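Local coordinates for hypothetical protein RBSTP0775 (Geobacillus stearothermophilus, PDB 1RZ3) that is of unknown function but probably acts as an ATP-dependent kinase of the phosphoribulokinase/uridine kinase family, with a P-loop NTPase core, at residues R22-I27 against R95-S100; H101-P106 against V120-S125. All blocks are in the same frame, centred on the assembly; numbering follows the deposited sequence.

Interaction 1. Residues R22-I27 against R95-S100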
# COMPACT_ATOMS: atom_id res chain seq x y z
N ARG A 22 4.39 -10.89 -13.99
CA ARG A 22 3.61 -10.58 -12.80
C ARG A 22 2.96 -9.21 -12.95
O ARG A 22 3.58 -8.28 -13.48
CB ARG A 22 4.50 -10.57 -11.55
CG ARG A 22 5.15 -11.89 -11.20
CD ARG A 22 6.11 -11.71 -10.05
NE ARG A 22 6.81 -12.95 -9.72
CZ ARG A 22 7.94 -13.01 -9.02
NH1 ARG A 22 8.48 -11.89 -8.56
NH2 ARG A 22 8.53 -14.17 -8.78
N LEU A 23 1.72 -9.09 -12.50
CA LEU A 23 1.02 -7.81 -12.55
C LEU A 23 1.06 -7.24 -11.14
O LEU A 23 0.60 -7.88 -10.19
CB LEU A 23 -0.43 -8.02 -13.00
CG LEU A 23 -1.27 -6.76 -13.22
CD1 LEU A 23 -0.65 -5.91 -14.33
CD2 LEU A 23 -2.69 -7.16 -13.59
N VAL A 24 1.63 -6.05 -10.99
CA VAL A 24 1.72 -5.41 -9.68
C VAL A 24 0.60 -4.38 -9.50
O VAL A 24 0.53 -3.39 -10.23
CB VAL A 24 3.10 -4.74 -9.50
CG1 VAL A 24 3.20 -4.09 -8.13
CG2 VAL A 24 4.20 -5.79 -9.68
N LEU A 25 -0.26 -4.63 -8.52
CA LEU A 25 -1.41 -3.77 -8.24
C LEU A 25 -1.21 -3.00 -6.95
O LEU A 25 -0.58 -3.49 -6.01
CB LEU A 25 -2.67 -4.62 -8.10
CG LEU A 25 -2.87 -5.75 -9.10
CD1 LEU A 25 -3.98 -6.69 -8.60
CD2 LEU A 25 -3.21 -5.18 -10.47
N GLY A 26 -1.75 -1.80 -6.90
CA GLY A 26 -1.62 -1.01 -5.69
C GLY A 26 -2.98 -0.49 -5.27
O GLY A 26 -3.80 -0.10 -6.10
N ILE A 27 -3.23 -0.52 -3.96
CA ILE A 27 -4.47 0.00 -3.41
C ILE A 27 -4.02 1.14 -2.50
O ILE A 27 -3.55 0.92 -1.39
CB ILE A 27 -5.24 -1.06 -2.60
CG1 ILE A 27 -5.64 -2.22 -3.52
CG2 ILE A 27 -6.48 -0.44 -1.99
CD1 ILE A 27 -6.49 -3.28 -2.85
N ARG A 95 11.59 -2.74 -6.12
CA ARG A 95 12.42 -3.10 -7.27
C ARG A 95 12.46 -4.61 -7.49
O ARG A 95 12.78 -5.07 -8.59
CB ARG A 95 13.86 -2.61 -7.08
CG ARG A 95 14.07 -1.11 -7.20
CD ARG A 95 15.56 -0.77 -7.11
NE ARG A 95 15.79 0.67 -7.20
CZ ARG A 95 16.99 1.24 -7.12
NH1 ARG A 95 18.08 0.50 -6.95
NH2 ARG A 95 17.11 2.56 -7.20
N GLN A 96 12.15 -5.37 -6.45
CA GLN A 96 12.19 -6.83 -6.50
C GLN A 96 10.88 -7.52 -6.89
O GLN A 96 10.87 -8.73 -7.15
CB GLN A 96 12.63 -7.37 -5.14
CG GLN A 96 13.89 -6.74 -4.60
CD GLN A 96 15.09 -7.03 -5.47
OE1 GLN A 96 15.42 -8.19 -5.73
NE2 GLN A 96 15.75 -5.98 -5.93
N LEU A 97 9.78 -6.78 -6.92
CA LEU A 97 8.48 -7.38 -7.23
C LEU A 97 8.37 -8.15 -8.54
O LEU A 97 7.71 -9.19 -8.60
CB LEU A 97 7.38 -6.31 -7.17
CG LEU A 97 7.21 -5.62 -5.82
CD1 LEU A 97 6.11 -4.58 -5.93
CD2 LEU A 97 6.88 -6.64 -4.74
N LYS A 98 9.01 -7.65 -9.59
CA LYS A 98 8.91 -8.31 -10.88
C LYS A 98 9.67 -9.62 -11.08
O LYS A 98 9.18 -10.50 -11.79
CB LYS A 98 9.32 -7.34 -12.00
CG LYS A 98 8.20 -6.45 -12.50
CD LYS A 98 7.11 -7.28 -13.18
CE LYS A 98 6.05 -6.41 -13.82
NZ LYS A 98 5.37 -5.54 -12.84
N ALA A 99 10.83 -9.77 -10.47
CA ALA A 99 11.60 -10.99 -10.70
C ALA A 99 12.06 -11.83 -9.52
O ALA A 99 12.43 -12.98 -9.71
CB ALA A 99 12.79 -10.67 -11.59
N SER A 100 12.06 -11.28 -8.31
CA SER A 100 12.52 -12.05 -7.16
C SER A 100 11.65 -13.25 -6.84
O SER A 100 10.43 -13.21 -6.98
CB SER A 100 12.64 -11.16 -5.92
OG SER A 100 13.74 -10.26 -6.05
O HOH W 1 7.28 -10.70 -13.78

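Interaction 2. Residues H101-P106 against V120-S125. With CA (calcium ion), chain C.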
# COMPACT_ATOMS: atom_id res chain seq x y z
N HIS A 101 12.29 -14.33 -6.39
CA HIS A 101 11.57 -15.55 -6.05
C HIS A 101 10.89 -15.41 -4.69
O HIS A 101 9.76 -15.85 -4.48
CB HIS A 101 12.54 -16.74 -6.01
CG HIS A 101 11.87 -18.05 -5.75
ND1 HIS A 101 11.11 -18.71 -6.69
CD2 HIS A 101 11.86 -18.83 -4.64
CE1 HIS A 101 10.66 -19.84 -6.18
NE2 HIS A 101 11.10 -19.94 -4.94
N GLN A 102 11.60 -14.78 -3.76
CA GLN A 102 11.07 -14.61 -2.41
C GLN A 102 11.70 -13.38 -1.78
O GLN A 102 12.74 -12.90 -2.25
CB GLN A 102 11.41 -15.84 -1.57
CG GLN A 102 12.91 -16.06 -1.42
CD GLN A 102 13.25 -17.43 -0.88
OE1 GLN A 102 13.11 -18.44 -1.57
NE2 GLN A 102 13.70 -17.48 0.37
N LEU A 103 11.08 -12.88 -0.73
CA LEU A 103 11.59 -11.72 -0.02
C LEU A 103 11.52 -11.96 1.48
O LEU A 103 10.53 -12.48 1.99
CB LEU A 103 10.75 -10.48 -0.34
CG LEU A 103 10.66 -10.03 -1.80
CD1 LEU A 103 9.73 -8.84 -1.90
CD2 LEU A 103 12.04 -9.68 -2.33
N THR A 104 12.59 -11.58 2.18
CA THR A 104 12.63 -11.70 3.63
C THR A 104 12.68 -10.26 4.12
O THR A 104 13.62 -9.52 3.84
CB THR A 104 13.88 -12.47 4.09
OG1 THR A 104 13.80 -13.82 3.60
CG2 THR A 104 13.96 -12.49 5.61
N LEU A 105 11.63 -9.86 4.82
CA LEU A 105 11.51 -8.49 5.30
C LEU A 105 11.21 -8.41 6.78
O LEU A 105 10.69 -9.36 7.38
CB LEU A 105 10.37 -7.79 4.55
CG LEU A 105 10.32 -7.87 3.02
CD1 LEU A 105 8.92 -7.53 2.54
CD2 LEU A 105 11.35 -6.93 2.42
N PRO A 106 11.54 -7.27 7.40
CA PRO A 106 11.27 -7.10 8.83
C PRO A 106 9.80 -6.70 8.95
O PRO A 106 9.36 -5.73 8.34
CB PRO A 106 12.21 -5.97 9.23
CG PRO A 106 12.26 -5.13 7.98
CD PRO A 106 12.38 -6.17 6.89
N VAL A 120 8.25 -13.94 2.45
CA VAL A 120 7.08 -13.98 1.58
C VAL A 120 7.55 -14.50 0.23
O VAL A 120 8.50 -13.99 -0.35
CB VAL A 120 6.45 -12.57 1.38
CG1 VAL A 120 5.29 -12.66 0.39
CG2 VAL A 120 5.95 -12.04 2.71
N TYR A 121 6.89 -15.54 -0.27
CA TYR A 121 7.26 -16.12 -1.55
C TYR A 121 6.44 -15.52 -2.69
O TYR A 121 5.21 -15.51 -2.64
CB TYR A 121 7.06 -17.64 -1.51
CG TYR A 121 8.07 -18.33 -0.63
CD1 TYR A 121 9.30 -18.74 -1.15
CD2 TYR A 121 7.83 -18.51 0.73
CE1 TYR A 121 10.27 -19.32 -0.33
CE2 TYR A 121 8.79 -19.09 1.56
CZ TYR A 121 10.01 -19.49 1.02
OH TYR A 121 10.96 -20.06 1.83
N LEU A 122 7.14 -15.02 -3.70
CA LEU A 122 6.50 -14.43 -4.87
C LEU A 122 6.37 -15.49 -5.95
O LEU A 122 5.37 -15.55 -6.66
CB LEU A 122 7.35 -13.26 -5.39
CG LEU A 122 7.57 -12.14 -4.38
CD1 LEU A 122 8.32 -10.98 -5.04
CD2 LEU A 122 6.22 -11.66 -3.86
N SER A 123 7.40 -16.32 -6.04
CA SER A 123 7.48 -17.43 -6.99
C SER A 123 6.60 -17.33 -8.23
O SER A 123 6.86 -16.50 -9.10
CB SER A 123 7.20 -18.75 -6.26
OG SER A 123 8.03 -18.88 -5.12
N ASP A 124 5.57 -18.16 -8.33
CA ASP A 124 4.72 -18.12 -9.52
C ASP A 124 3.43 -17.31 -9.38
O ASP A 124 2.42 -17.63 -10.01
CB ASP A 124 4.42 -19.55 -10.00
CG ASP A 124 3.48 -20.30 -9.07
OD1 ASP A 124 3.51 -20.04 -7.86
OD2 ASP A 124 2.73 -21.17 -9.56
N SER A 125 3.47 -16.26 -8.58
CA SER A 125 2.29 -15.41 -8.40
C SER A 125 1.91 -14.80 -9.75
O SER A 125 2.78 -14.46 -10.55
CB SER A 125 2.57 -14.26 -7.43
OG SER A 125 2.93 -14.72 -6.14
CA CA C . 2.45 -20.78 -5.93
O HOH W 2 13.54 -20.65 0.95
O HOH W 3 0.60 -20.10 -7.56
O HOH W 4 2.68 -23.06 -5.27

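Interaction 1. Residues R22-I27 against R95-S100
Arg22, just before the central strand 23-29 of the parallel sheet of this probable P-loop kinase, and Val24 within it meet the turn that follows helix 86-94. The Arg22 chain, extended from CG to NE, carries its guanidinium to the backbone of that turn, where Leu97 O and Ser100 O lie at the edge of the group, near its plane, and Lys98 O lies over one face. Arg22 NH1 gives the straightest of the three bonds, 2.8 Å to Leu97 O at 158°, with the donor above that carbonyl's plane. NH1 and NH2 together grip Ser100 O end-on. An alanine at Arg22 would probably leave the carbonyls of Leu97 and Ser100 without these donors and the turn less firmly fixed to the strand. Deeper in, the packing is apolar and buried: Val24 CG1 rests 3.7 Å from Leu97 CD1, the two side chains crossing at about a right angle. The outer side is looser and wetter. There the Lys98 chain bends back, bringing CE within 3.1 Å of Arg22 O, while its NZ forms a salt bridge with Asp145. A water links the two backbones here, accepting from Arg22 N at 2.9 Å and donating to Lys98 O at 2.8 Å.

Interaction 2. Residues H101-P106 against V120-S125
The open end of the beta hairpin formed by strands 102-109 and 114-121 is joined here, where His101, Gln102 and Leu103 face Val120 to Ser123. Leu103 and Val120 are an antiparallel hydrogen-bonded pair: Leu103 N donates to Val120 O, and Val120 N to Leu103 O at 2.7 Å. Beyond the paired strands His101 O takes two amide hydrogens, from Leu122 N and, almost straight at 172°, from Ser123 N. On the face bearing Gln102 and Tyr121, these side chains lie side by side and point the same way, with amide and ring planes 67° apart; Gln102 OE1 is 3.2 Å from Tyr121 CE1. A water bridges Gln102 NE2 and Tyr121 OH. The His101 ring has Ser123 OG over one face, offset toward the rim and 3.0 Å from His101 CE1. Leu103 and Leu122 meet through their CD1 atoms at 4.1 Å, a buried contact flanked by Leu93 of helix 86-94 and Cys54 of strand 53-57. Past Ser123 the chain turns: Ser125 OG and N both donate to Leu122 O, and Asp124 OD1 binds a calcium ion at 2.3 Å, with two waters among the other ligands. The arrangement is that of a two-stranded antiparallel hairpin whose outgoing strand runs into a loop whose Asp124 binds a calcium ion.

How the interactions relate
The two contacts follow one another along the chain and share the region where Arg22 lies: Arg22 NH2 probably bonds to Ser123 O at 2.9 Å, and its NH1 packs on Leu122 CB. Interaction 1 ties the central strand of the parallel sheet to the turn after helix 86-94, chiefly by a charged side chain on main-chain carbonyls; interaction 2 pairs the strands of a separate hairpin, mostly through main-chain bonds. Both are partly buried, each with a small leucine-containing apolar core and an exposed polar side. The centre of interaction 2 lies farther from the centre of the chain than that of interaction 1, and interaction 2 includes the calcium-binding aspartate.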